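Local coordinates for penicillin binding protein 2X (Streptococcus thermophilus, PDB 5U47) that probably acts as a transpeptidase that cross-links peptidoglycan strands during septal cell-wall synthesis and is the kind of enzyme that beta-lactams inactivate by acylating an essential serine, at residues K453-G458 and T608-L613; E604-L609 and V614-L619; T526-V531 and K551-N556. The protein carries 1 engineered substitution. All coordinates share one frame; numbering follows the deposited sequence.

How the contacts relate
Contacts 1 and 2 are neighbours, their centres 8 Å apart, and both draw on helix 602-611 of the first PASTA domain. Contact 2 (604-609 with 614-619) folds that helix onto strand 615-619, whereas contact 1 (453-458 with 608-613) ties the end of the same helix to the transpeptidase domain across 150 residues of chain. Contact 3 (526-531 with 551-556) falls, in sequence, between the two halves of contact 1, where a loop covers strand 526-534 of the five-stranded transpeptidase sheet. Its centre is about 33 Å from that of contact 1 and about 36 Å from that of contact 2. Contact 1 is the interdomain one; contacts 2 and 3 each stay within a single domain.

Contact 1: residues K453-G458 and T608-L613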
ATOM      1  N   LYS A 453       9.099 -12.349  -3.421  1.00 23.79           N
ATOM      2  CA  LYS A 453      10.476 -11.978  -3.705  1.00 25.29           C
ATOM      3  C   LYS A 453      10.375 -10.710  -4.563  1.00 23.47           C
ATOM      4  O   LYS A 453       9.306 -10.417  -5.141  1.00 21.64           O
ATOM      5  CB  LYS A 453      11.250 -13.072  -4.461  1.00 29.09           C
ATOM      6  CG  LYS A 453      11.517 -14.349  -3.657  1.00 33.62           C
ATOM      7  CD  LYS A 453      12.190 -15.389  -4.547  1.00 39.28           C
ATOM      8  CE  LYS A 453      12.403 -16.725  -3.844  1.00 45.82           C
ATOM      9  NZ  LYS A 453      13.457 -16.653  -2.789  1.00 49.48           N
ATOM     10  N   LYS A 454      11.478  -9.978  -4.675  1.00 21.42           N
ATOM     11  CA  LYS A 454      11.472  -8.717  -5.418  1.00 22.90           C
ATOM     12  C   LYS A 454      11.070  -8.879  -6.887  1.00 21.90           C
ATOM     13  O   LYS A 454      11.332  -9.914  -7.505  1.00 21.71           O
ATOM     14  CB  LYS A 454      12.838  -8.032  -5.335  1.00 25.45           C
ATOM     15  CG  LYS A 454      13.911  -8.644  -6.206  1.00 27.22           C
ATOM     16  CD  LYS A 454      15.237  -7.956  -5.975  1.00 29.00           C
ATOM     17  CE  LYS A 454      16.289  -8.537  -6.909  1.00 30.37           C
ATOM     18  NZ  LYS A 454      17.603  -7.929  -6.576  1.00 32.93           N
ATOM     19  N   GLU A 455      10.441  -7.843  -7.419  1.00 22.33           N
ATOM     20  CA  GLU A 455       9.976  -7.807  -8.800  1.00 22.40           C
ATOM     21  C   GLU A 455      10.683  -6.693  -9.578  1.00 21.26           C
ATOM     22  O   GLU A 455      10.419  -5.505  -9.361  1.00 22.02           O
ATOM     23  CB  GLU A 455       8.457  -7.607  -8.828  1.00 23.13           C
ATOM     24  CG  GLU A 455       7.858  -7.660 -10.233  1.00 24.48           C
ATOM     25  CD  GLU A 455       6.356  -7.376 -10.306  1.00 25.73           C
ATOM     26  OE1 GLU A 455       5.696  -7.133  -9.264  1.00 27.19           O
ATOM     27  OE2 GLU A 455       5.818  -7.404 -11.446  1.00 27.78           O
ATOM     28  N   VAL A 456      11.565  -7.078 -10.503  1.00 21.02           N
ATOM     29  CA  VAL A 456      12.291  -6.130 -11.353  1.00 21.55           C
ATOM     30  C   VAL A 456      11.359  -5.743 -12.490  1.00 21.96           C
ATOM     31  O   VAL A 456      10.809  -6.612 -13.155  1.00 21.05           O
ATOM     32  CB  VAL A 456      13.587  -6.758 -11.886  1.00 22.27           C
ATOM     33  CG1 VAL A 456      14.250  -5.879 -12.924  1.00 23.11           C
ATOM     34  CG2 VAL A 456      14.539  -7.097 -10.726  1.00 23.06           C
ATOM     35  N   ILE A 457      11.182  -4.450 -12.715  1.00 22.08           N
ATOM     36  CA  ILE A 457      10.216  -3.986 -13.720  1.00 24.15           C
ATOM     37  C   ILE A 457      10.761  -3.042 -14.778  1.00 24.80           C
ATOM     38  O   ILE A 457       9.988  -2.578 -15.619  1.00 25.42           O
ATOM     39  CB  ILE A 457       8.991  -3.332 -13.045  1.00 23.15           C
ATOM     40  CG1 ILE A 457       9.429  -2.169 -12.172  1.00 22.90           C
ATOM     41  CG2 ILE A 457       8.248  -4.363 -12.213  1.00 23.71           C
ATOM     42  CD1 ILE A 457       8.278  -1.344 -11.660  1.00 24.03           C
ATOM     43  N   GLY A 458      12.069  -2.752 -14.721  1.00 24.87           N
ATOM     44  CA  GLY A 458      12.702  -1.892 -15.703  1.00 26.18           C
ATOM     45  C   GLY A 458      14.074  -1.412 -15.295  1.00 27.01           C
ATOM     46  O   GLY A 458      14.588  -1.742 -14.213  1.00 25.75           O
ATOM     47  N   THR A 608      -4.749  -7.969  -9.454  1.00 25.82           N
ATOM     48  CA  THR A 608      -5.172  -9.244  -8.861  1.00 25.69           C
ATOM     49  C   THR A 608      -4.033 -10.259  -8.846  1.00 24.15           C
ATOM     50  O   THR A 608      -3.801 -10.911  -7.851  1.00 23.18           O
ATOM     51  CB  THR A 608      -6.390  -9.802  -9.628  1.00 26.24           C
ATOM     52  OG1 THR A 608      -7.476  -8.895  -9.435  1.00 26.26           O
ATOM     53  CG2 THR A 608      -6.806 -11.180  -9.130  1.00 27.49           C
ATOM     54  N   LEU A 609      -3.309 -10.359  -9.947  1.00 24.27           N
ATOM     55  CA  LEU A 609      -2.174 -11.275 -10.033  1.00 24.59           C
ATOM     56  C   LEU A 609      -1.102 -10.971  -8.975  1.00 23.98           C
ATOM     57  O   LEU A 609      -0.537 -11.904  -8.385  1.00 23.45           O
ATOM     58  CB  LEU A 609      -1.558 -11.223 -11.426  1.00 25.09           C
ATOM     59  CG  LEU A 609      -2.401 -11.877 -12.522  1.00 27.99           C
ATOM     60  CD1 LEU A 609      -1.851 -11.541 -13.904  1.00 27.30           C
ATOM     61  CD2 LEU A 609      -2.489 -13.381 -12.309  1.00 28.75           C
ATOM     62  N   ARG A 610      -0.801  -9.685  -8.758  1.00 22.74           N
ATOM     63  CA  ARG A 610       0.177  -9.307  -7.713  1.00 23.14           C
ATOM     64  C   ARG A 610      -0.308  -9.618  -6.299  1.00 22.88           C
ATOM     65  O   ARG A 610       0.500  -9.927  -5.424  1.00 23.25           O
ATOM     66  CB  ARG A 610       0.586  -7.831  -7.805  1.00 23.25           C
ATOM     67  CG  ARG A 610       1.422  -7.551  -9.027  1.00 23.44           C
ATOM     68  CD  ARG A 610       2.209  -6.268  -8.883  1.00 23.05           C
ATOM     69  NE  ARG A 610       3.092  -6.143 -10.022  1.00 23.57           N
ATOM     70  CZ  ARG A 610       2.797  -5.559 -11.177  1.00 23.23           C
ATOM     71  NH1 ARG A 610       1.616  -4.989 -11.390  1.00 23.51           N
ATOM     72  NH2 ARG A 610       3.718  -5.555 -12.139  1.00 23.86           N
ATOM     73  N   GLN A 611      -1.616  -9.550  -6.064  1.00 23.00           N
ATOM     74  CA  GLN A 611      -2.162  -9.959  -4.761  1.00 23.60           C
ATOM     75  C   GLN A 611      -1.860 -11.428  -4.480  1.00 23.24           C
ATOM     76  O   GLN A 611      -1.748 -11.844  -3.317  1.00 22.39           O
ATOM     77  CB  GLN A 611      -3.665  -9.736  -4.725  1.00 24.54           C
ATOM     78  CG  GLN A 611      -4.026  -8.257  -4.806  1.00 24.89           C
ATOM     79  CD  GLN A 611      -5.500  -8.009  -5.009  1.00 25.60           C
ATOM     80  OE1 GLN A 611      -6.278  -8.943  -5.209  1.00 27.33           O
ATOM     81  NE2 GLN A 611      -5.895  -6.746  -4.971  1.00 25.09           N
ATOM     82  N   ASN A 612      -1.726 -12.196  -5.566  1.00 22.38           N
ATOM     83  CA  ASN A 612      -1.439 -13.610  -5.511  1.00 23.82           C
ATOM     84  C   ASN A 612       0.044 -13.908  -5.758  1.00 23.53           C
ATOM     85  O   ASN A 612       0.420 -15.053  -6.004  1.00 23.07           O
ATOM     86  CB  ASN A 612      -2.366 -14.374  -6.472  1.00 23.77           C
ATOM     87  CG  ASN A 612      -3.816 -14.324  -6.011  1.00 24.81           C
ATOM     88  OD1 ASN A 612      -4.237 -15.142  -5.176  1.00 23.50           O
ATOM     89  ND2 ASN A 612      -4.574 -13.331  -6.507  1.00 23.24           N
ATOM     90  N   LEU A 613       0.856 -12.867  -5.666  1.00 22.66           N
ATOM     91  CA  LEU A 613       2.298 -12.948  -5.770  1.00 23.42           C
ATOM     92  C   LEU A 613       2.871 -13.334  -7.146  1.00 23.52           C
ATOM     93  O   LEU A 613       4.021 -13.756  -7.263  1.00 27.48           O
ATOM     94  CB  LEU A 613       2.875 -13.794  -4.629  1.00 24.46           C
ATOM     95  CG  LEU A 613       2.426 -13.341  -3.225  1.00 26.10           C
ATOM     96  CD1 LEU A 613       3.253 -14.057  -2.186  1.00 26.03           C
ATOM     97  CD2 LEU A 613       2.594 -11.834  -3.040  1.00 25.75           C
TER
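Arg610 grips the carboxylate of Glu455 side-on with two nitrogens, one to each oxygen, in a bidentate salt bridge. Arg610 NE donates to Glu455 OE1 at 2.9 Å with an N-H...O angle of 164°, and OE1 accepts through its syn lone pair. The second bond, Arg610 NH2 to Glu455 OE2, is also 2.9 Å; its donor meets the syn side but stands above the carboxylate plane. Both oxygens lie close to the guanidinium plane, and the two flat groups are turned 29° apart. Two bonds to separate oxygens restrict rotation of the carboxylate. Glu455 reaches across because its CG is anti to the backbone N (chi1 -176°) and the chain beyond is extended; Arg610, extended from CG to NE, crosses it at about a right angle. The third guanidinium nitrogen, NH1, bonds to Arg385 O. Packing between the segments is slight, 95 Å², while His615 and Pro616 lie against Glu455. On the helix side, Asn612 ND2 donates to Thr608 O at 2.9 Å, and Leu613, with positive phi, is the C-prime residue of a Schellman motif. The arrangement is an interdomain salt bridge, joining the last turn of a PASTA-domain helix to the transpeptidase domain.

Contact 2: residues E604-L609 and V614-L619; sequences ETANTL and VHPIVL
Leu609 and Pro616 form the middle of an apolar patch where the helix packs on the strand: Leu609 CD1 lies 3.9 Å from Pro616 CB, and the leucine and the proline ring run alongside one another with opposite headings. CG of Leu609 is anti to its carbonyl carbon (chi1 -72°), an orientation from which the CD1 branch reaches the proline ring. One turn earlier, the methyl of Ala606 meets both Pro616 and Val618, with CB 4.0 Å from Pro616 CG and 3.9 Å from Val618 CG2. The small alanine thus sits against two strand residues that face the helix, Pro616 and Val618, while His615 and Ile617 point away from it. At the other end Leu609 CB and Val614 CB are 4.0 Å apart. The local axes run nearly antiparallel, at 163°, and approach to 8.0 Å; the chain reverses direction in the short turn between them. Outside the two segments Leu609 also rests on Ile642 and Ile644 of the adjoining parallel strand.

The polar edge is a single backbone bond across the segments, Val614 N to Leu609 O at 2.9 Å, with an N-H...O angle of 157°. It belongs to the Schellman motif ending the helix. The chemistry is consistent with apolar burial as the larger part of the contact, 248 Å² in total, with the polar bond fixing where the chain turns from helix into strand.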
ATOM      1  N   GLU A 604      -6.823  -4.163 -13.875  1.00 31.21           N
ATOM      2  CA  GLU A 604      -7.361  -4.850 -12.697  1.00 33.55           C
ATOM      3  C   GLU A 604      -6.850  -6.290 -12.591  1.00 31.04           C
ATOM      4  O   GLU A 604      -6.621  -6.784 -11.486  1.00 30.73           O
ATOM      5  CB  GLU A 604      -8.901  -4.755 -12.617  1.00 37.62           C
ATOM      6  CG  GLU A 604      -9.699  -5.542 -13.622  1.00 42.38           C
ATOM      7  CD  GLU A 604     -11.191  -5.179 -13.572  1.00 47.10           C
ATOM      8  OE1 GLU A 604     -11.584  -4.144 -14.159  1.00 49.96           O
ATOM      9  OE2 GLU A 604     -11.968  -5.945 -12.963  1.00 53.70           O
ATOM     10  N   THR A 605      -6.632  -6.938 -13.737  1.00 29.09           N
ATOM     11  CA  THR A 605      -6.106  -8.298 -13.749  1.00 29.29           C
ATOM     12  C   THR A 605      -4.672  -8.324 -13.223  1.00 27.65           C
ATOM     13  O   THR A 605      -4.330  -9.196 -12.419  1.00 28.68           O
ATOM     14  CB  THR A 605      -6.186  -8.921 -15.157  1.00 30.10           C
ATOM     15  OG1 THR A 605      -7.560  -8.969 -15.563  1.00 31.61           O
ATOM     16  CG2 THR A 605      -5.615 -10.327 -15.184  1.00 29.74           C
ATOM     17  N   ALA A 606      -3.847  -7.374 -13.650  1.00 26.57           N
ATOM     18  CA  ALA A 606      -2.456  -7.302 -13.167  1.00 26.25           C
ATOM     19  C   ALA A 606      -2.423  -7.102 -11.649  1.00 25.21           C
ATOM     20  O   ALA A 606      -1.632  -7.742 -10.943  1.00 23.70           O
ATOM     21  CB  ALA A 606      -1.687  -6.201 -13.880  1.00 26.48           C
ATOM     22  N   ASN A 607      -3.304  -6.232 -11.170  0.50 25.63           N
ATOM     23  CA  ASN A 607      -3.439  -5.923  -9.749  0.50 25.51           C
ATOM     24  C   ASN A 607      -3.792  -7.187  -8.942  0.50 25.75           C
ATOM     25  O   ASN A 607      -3.209  -7.437  -7.888  0.50 24.84           O
ATOM     26  CB  ASN A 607      -4.523  -4.847  -9.574  0.50 25.73           C
ATOM     27  CG  ASN A 607      -4.449  -4.149  -8.241  0.50 25.41           C
ATOM     28  OD1 ASN A 607      -3.398  -3.634  -7.854  0.50 25.59           O
ATOM     29  ND2 ASN A 607      -5.572  -4.087  -7.551  0.50 25.05           N
ATOM     30  N   THR A 608      -4.749  -7.969  -9.454  1.00 25.82           N
ATOM     31  CA  THR A 608      -5.172  -9.244  -8.861  1.00 25.69           C
ATOM     32  C   THR A 608      -4.033 -10.259  -8.846  1.00 24.15           C
ATOM     33  O   THR A 608      -3.801 -10.911  -7.851  1.00 23.18           O
ATOM     34  CB  THR A 608      -6.390  -9.802  -9.628  1.00 26.24           C
ATOM     35  OG1 THR A 608      -7.476  -8.895  -9.435  1.00 26.26           O
ATOM     36  CG2 THR A 608      -6.806 -11.180  -9.130  1.00 27.49           C
ATOM     37  N   LEU A 609      -3.309 -10.359  -9.947  1.00 24.27           N
ATOM     38  CA  LEU A 609      -2.174 -11.275 -10.033  1.00 24.59           C
ATOM     39  C   LEU A 609      -1.102 -10.971  -8.975  1.00 23.98           C
ATOM     40  O   LEU A 609      -0.537 -11.904  -8.385  1.00 23.45           O
ATOM     41  CB  LEU A 609      -1.558 -11.223 -11.426  1.00 25.09           C
ATOM     42  CG  LEU A 609      -2.401 -11.877 -12.522  1.00 27.99           C
ATOM     43  CD1 LEU A 609      -1.851 -11.541 -13.904  1.00 27.30           C
ATOM     44  CD2 LEU A 609      -2.489 -13.381 -12.309  1.00 28.75           C
ATOM     45  N   VAL A 614       2.086 -13.131  -8.178  1.00 22.95           N
ATOM     46  CA  VAL A 614       2.552 -13.329  -9.544  1.00 23.75           C
ATOM     47  C   VAL A 614       3.161 -11.986  -9.968  1.00 23.39           C
ATOM     48  O   VAL A 614       2.814 -10.938  -9.388  1.00 21.63           O
ATOM     49  CB  VAL A 614       1.383 -13.740 -10.439  1.00 24.13           C
ATOM     50  CG1 VAL A 614       1.806 -13.858 -11.897  1.00 25.01           C
ATOM     51  CG2 VAL A 614       0.820 -15.063  -9.938  1.00 25.93           C
ATOM     52  N   HIS A 615       4.114 -12.020 -10.906  1.00 23.96           N
ATOM     53  CA  HIS A 615       4.794 -10.798 -11.386  1.00 23.47           C
ATOM     54  C   HIS A 615       4.426 -10.597 -12.858  1.00 23.78           C
ATOM     55  O   HIS A 615       5.150 -11.046 -13.752  1.00 21.67           O
ATOM     56  CB  HIS A 615       6.325 -10.887 -11.246  1.00 22.95           C
ATOM     57  CG  HIS A 615       6.814 -10.933  -9.831  1.00 22.63           C
ATOM     58  ND1 HIS A 615       8.136 -11.163  -9.519  1.00 22.00           N
ATOM     59  CD2 HIS A 615       6.158 -10.832  -8.648  1.00 22.22           C
ATOM     60  CE1 HIS A 615       8.282 -11.141  -8.206  1.00 22.48           C
ATOM     61  NE2 HIS A 615       7.097 -10.945  -7.654  1.00 22.23           N
ATOM     62  N   PRO A 616       3.284  -9.939 -13.115  1.00 24.04           N
ATOM     63  CA  PRO A 616       2.849  -9.751 -14.475  1.00 23.72           C
ATOM     64  C   PRO A 616       3.553  -8.598 -15.172  1.00 24.94           C
ATOM     65  O   PRO A 616       3.987  -7.650 -14.523  1.00 24.52           O
ATOM     66  CB  PRO A 616       1.371  -9.409 -14.307  1.00 25.16           C
ATOM     67  CG  PRO A 616       1.311  -8.674 -13.027  1.00 24.18           C
ATOM     68  CD  PRO A 616       2.364  -9.302 -12.154  1.00 23.95           C
ATOM     69  N   ILE A 617       3.684  -8.711 -16.487  1.00 23.90           N
ATOM     70  CA  ILE A 617       4.226  -7.646 -17.327  1.00 24.59           C
ATOM     71  C   ILE A 617       3.124  -7.359 -18.354  1.00 25.92           C
ATOM     72  O   ILE A 617       2.765  -8.251 -19.151  1.00 24.32           O
ATOM     73  CB  ILE A 617       5.490  -8.075 -18.088  1.00 24.36           C
ATOM     74  CG1 ILE A 617       6.605  -8.455 -17.105  1.00 24.59           C
ATOM     75  CG2 ILE A 617       5.923  -6.955 -19.013  1.00 24.46           C
ATOM     76  CD1 ILE A 617       7.772  -9.174 -17.751  1.00 25.72           C
ATOM     77  N   VAL A 618       2.587  -6.142 -18.315  1.00 25.95           N
ATOM     78  CA  VAL A 618       1.508  -5.736 -19.206  1.00 27.13           C
ATOM     79  C   VAL A 618       2.151  -5.109 -20.432  1.00 28.78           C
ATOM     80  O   VAL A 618       2.931  -4.152 -20.298  1.00 27.65           O
ATOM     81  CB  VAL A 618       0.548  -4.765 -18.505  1.00 27.54           C
ATOM     82  CG1 VAL A 618      -0.507  -4.216 -19.460  1.00 29.13           C
ATOM     83  CG2 VAL A 618      -0.133  -5.473 -17.332  1.00 27.96           C
ATOM     84  N   LEU A 619       1.861  -5.674 -21.611  1.00 27.72           N
ATOM     85  CA  LEU A 619       2.427  -5.184 -22.862  1.00 30.05           C
ATOM     86  C   LEU A 619       1.435  -4.304 -23.597  1.00 31.33           C
ATOM     87  O   LEU A 619       0.359  -4.770 -24.020  1.00 32.19           O
ATOM     88  CB  LEU A 619       2.830  -6.341 -23.778  1.00 31.07           C
ATOM     89  CG  LEU A 619       3.804  -7.371 -23.209  1.00 31.27           C
ATOM     90  CD1 LEU A 619       3.969  -8.527 -24.171  1.00 32.24           C
ATOM     91  CD2 LEU A 619       5.152  -6.739 -22.897  1.00 32.28           C
TER

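Contact 3: residues T526-V531 and K551-N556; sequences TLNSVV and KTWNNN
Asn528 points its amide nitrogen into the face of the Trp553 indole: ND2 stands 3.0 Å above the ring plane, over the centre of the ring system, and its closest ring atom, Trp553 CD2, is 3.1 Å away. The amide and ring planes are 50° apart, neither stacked flat nor upright, which is consistent with an N-H group directed at the pi cloud. Asn528 ND2 and Trp553 NE1 are both donors and make no hydrogen bond. Beside the nitrogen, Asn528 CB makes a CH-pi contact, 4.1 Å from the centroid of the Trp553 six-membered ring and 19° off its normal.

The amide is steadied from the other end, since Thr526 OG1 donates to Asn528 OD1 at 2.9 Å from above the carbonyl plane. Trp553 has CG anti to the backbone N (chi1 -177°), which sets the indole against the Asn528 side chain. Its NE1 makes a bent bond to Asn555 OD1 at 3.2 Å, while Asn555 N lies over the opposite face, toward its rim. Asn554 OD1 accepts from Asn556 N in an Asx turn.

Phe558, in helix 558-572, meets the indole edge-to-face, and Val547 of strand 541-548 touches both Asn528 and Trp553. The loop thus covers strand 526-534 of the antiparallel sheet of the penicillin-binding transpeptidase fold, between strand 541-548 and strand 503-510, which carries Lys505 of a probable KSG motif.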
ATOM      1  N   THR A 526       2.499  25.418   0.158  1.00 39.42           N
ATOM      2  CA  THR A 526       3.262  24.535  -0.700  1.00 37.85           C
ATOM      3  C   THR A 526       3.248  23.119  -0.187  1.00 34.32           C
ATOM      4  O   THR A 526       2.813  22.858   0.940  1.00 33.52           O
ATOM      5  CB  THR A 526       4.758  24.950  -0.670  1.00 38.72           C
ATOM      6  OG1 THR A 526       5.194  25.041   0.706  1.00 37.75           O
ATOM      7  CG2 THR A 526       4.980  26.287  -1.375  1.00 41.55           C
ATOM      8  N   LEU A 527       3.712  22.216  -1.038  0.50 33.33           N
ATOM      9  CA  LEU A 527       3.886  20.834  -0.687  0.50 31.62           C
ATOM     10  C   LEU A 527       5.375  20.710  -0.467  0.50 30.76           C
ATOM     11  O   LEU A 527       6.157  20.967  -1.390  0.50 30.61           O
ATOM     12  CB  LEU A 527       3.464  19.911  -1.821  0.50 31.45           C
ATOM     13  CG  LEU A 527       3.750  18.441  -1.509  0.50 30.53           C
ATOM     14  CD1 LEU A 527       2.838  17.909  -0.410  0.50 30.29           C
ATOM     15  CD2 LEU A 527       3.586  17.604  -2.754  0.50 30.80           C
ATOM     16  N   ASN A 528       5.766  20.367   0.759  1.00 29.12           N
ATOM     17  CA  ASN A 528       7.175  20.179   1.110  1.00 28.64           C
ATOM     18  C   ASN A 528       7.500  18.703   1.260  1.00 26.14           C
ATOM     19  O   ASN A 528       6.715  17.951   1.833  1.00 26.07           O
ATOM     20  CB  ASN A 528       7.487  20.927   2.410  1.00 31.19           C
ATOM     21  CG  ASN A 528       7.284  22.434   2.278  1.00 35.80           C
ATOM     22  OD1 ASN A 528       7.216  22.966   1.184  1.00 43.35           O
ATOM     23  ND2 ASN A 528       7.220  23.116   3.392  1.00 39.70           N
ATOM     24  N   SER A 529       8.654  18.285   0.762  1.00 24.67           N
ATOM     25  CA  SER A 529       8.996  16.873   0.796  1.00 24.20           C
ATOM     26  C   SER A 529      10.475  16.605   0.832  1.00 24.40           C
ATOM     27  O   SER A 529      11.290  17.499   0.606  1.00 24.36           O
ATOM     28  CB  SER A 529       8.363  16.152  -0.404  1.00 24.85           C
ATOM     29  OG  SER A 529       8.887  16.585  -1.653  1.00 27.32           O
ATOM     30  N   VAL A 530      10.821  15.362   1.146  1.00 24.28           N
ATOM     31  CA  VAL A 530      12.209  14.946   1.135  1.00 24.20           C
ATOM     32  C   VAL A 530      12.311  13.451   0.857  1.00 23.06           C
ATOM     33  O   VAL A 530      11.434  12.662   1.275  1.00 20.93           O
ATOM     34  CB  VAL A 530      12.917  15.284   2.482  1.00 26.10           C
ATOM     35  CG1 VAL A 530      12.359  14.477   3.651  1.00 25.68           C
ATOM     36  CG2 VAL A 530      14.409  15.063   2.383  1.00 27.98           C
ATOM     37  N   VAL A 531      13.344  13.073   0.109  1.00 21.69           N
ATOM     38  CA  VAL A 531      13.677  11.672  -0.080  1.00 21.26           C
ATOM     39  C   VAL A 531      15.063  11.505   0.511  1.00 21.83           C
ATOM     40  O   VAL A 531      15.905  12.411   0.366  1.00 23.04           O
ATOM     41  CB  VAL A 531      13.660  11.214  -1.538  1.00 21.87           C
ATOM     42  CG1 VAL A 531      14.640  12.010  -2.410  1.00 23.66           C
ATOM     43  CG2 VAL A 531      13.942   9.720  -1.609  1.00 21.46           C
ATOM     44  N   LYS A 551       1.589  25.356   8.371  1.00 42.06           N
ATOM     45  CA  LYS A 551       1.429  26.708   8.928  1.00 47.03           C
ATOM     46  C   LYS A 551       2.784  27.294   9.280  1.00 46.59           C
ATOM     47  O   LYS A 551       3.019  28.480   9.065  1.00 48.69           O
ATOM     48  CB  LYS A 551       0.589  26.727  10.213  1.00 51.56           C
ATOM     49  CG  LYS A 551      -0.884  27.066  10.062  1.00 56.68           C
ATOM     50  CD  LYS A 551      -1.675  25.993   9.363  1.00 58.71           C
ATOM     51  CE  LYS A 551      -3.147  26.370   9.305  1.00 62.93           C
ATOM     52  NZ  LYS A 551      -3.939  25.385   8.516  1.00 64.82           N
ATOM     53  N   THR A 552       3.641  26.452   9.858  1.00 44.16           N
ATOM     54  CA  THR A 552       4.987  26.818  10.283  1.00 44.52           C
ATOM     55  C   THR A 552       5.934  25.894   9.548  1.00 42.15           C
ATOM     56  O   THR A 552       5.716  24.672   9.542  1.00 41.56           O
ATOM     57  CB  THR A 552       5.166  26.608  11.809  1.00 45.89           C
ATOM     58  OG1 THR A 552       4.093  27.231  12.518  1.00 48.86           O
ATOM     59  CG2 THR A 552       6.489  27.195  12.301  1.00 47.45           C
ATOM     60  N   TRP A 553       6.967  26.448   8.907  1.00 42.12           N
ATOM     61  CA  TRP A 553       7.910  25.604   8.156  1.00 40.21           C
ATOM     62  C   TRP A 553       9.377  26.002   8.250  1.00 41.80           C
ATOM     63  O   TRP A 553       9.722  27.168   8.254  1.00 43.55           O
ATOM     64  CB  TRP A 553       7.545  25.531   6.665  1.00 38.13           C
ATOM     65  CG  TRP A 553       8.496  24.612   5.962  1.00 36.03           C
ATOM     66  CD1 TRP A 553       9.489  24.948   5.081  1.00 36.42           C
ATOM     67  CD2 TRP A 553       8.609  23.213   6.178  1.00 32.96           C
ATOM     68  NE1 TRP A 553      10.190  23.825   4.708  1.00 34.57           N
ATOM     69  CE2 TRP A 553       9.667  22.745   5.368  1.00 32.52           C
ATOM     70  CE3 TRP A 553       7.908  22.300   6.966  1.00 32.16           C
ATOM     71  CZ2 TRP A 553      10.033  21.419   5.331  1.00 30.72           C
ATOM     72  CZ3 TRP A 553       8.271  20.973   6.929  1.00 30.22           C
ATOM     73  CH2 TRP A 553       9.318  20.540   6.107  1.00 30.88           C
ATOM     74  N   ASN A 554      10.220  24.981   8.279  1.00 40.87           N
ATOM     75  CA  ASN A 554      11.655  25.116   8.282  1.00 41.47           C
ATOM     76  C   ASN A 554      12.161  23.739   7.854  1.00 37.69           C
ATOM     77  O   ASN A 554      11.667  22.733   8.348  1.00 35.51           O
ATOM     78  CB  ASN A 554      12.138  25.477   9.689  1.00 44.37           C
ATOM     79  CG  ASN A 554      13.627  25.719   9.759  1.00 46.22           C
ATOM     80  OD1 ASN A 554      14.428  24.992   9.162  1.00 45.47           O
ATOM     81  ND2 ASN A 554      14.009  26.726  10.523  1.00 49.18           N
ATOM     82  N   ASN A 555      13.129  23.682   6.949  1.00 36.57           N
ATOM     83  CA  ASN A 555      13.658  22.382   6.514  1.00 36.39           C
ATOM     84  C   ASN A 555      14.168  21.516   7.662  1.00 33.83           C
ATOM     85  O   ASN A 555      14.141  20.298   7.567  1.00 30.94           O
ATOM     86  CB  ASN A 555      14.714  22.536   5.417  1.00 38.39           C
ATOM     87  CG  ASN A 555      14.100  22.805   4.051  1.00 39.55           C
ATOM     88  OD1 ASN A 555      12.949  22.451   3.792  1.00 40.24           O
ATOM     89  ND2 ASN A 555      14.876  23.401   3.160  1.00 41.37           N
ATOM     90  N   ASN A 556      14.595  22.152   8.750  1.00 34.58           N
ATOM     91  CA  ASN A 556      15.060  21.451   9.938  1.00 35.06           C
ATOM     92  C   ASN A 556      14.003  20.518  10.516  1.00 32.47           C
ATOM     93  O   ASN A 556      14.346  19.570  11.236  1.00 31.46           O
ATOM     94  CB  ASN A 556      15.476  22.453  11.027  1.00 40.05           C
ATOM     95  CG  ASN A 556      16.675  23.302  10.620  1.00 44.17           C
ATOM     96  OD1 ASN A 556      17.410  22.950   9.703  1.00 48.23           O
ATOM     97  ND2 ASN A 556      16.870  24.432  11.302  1.00 47.22           N
TER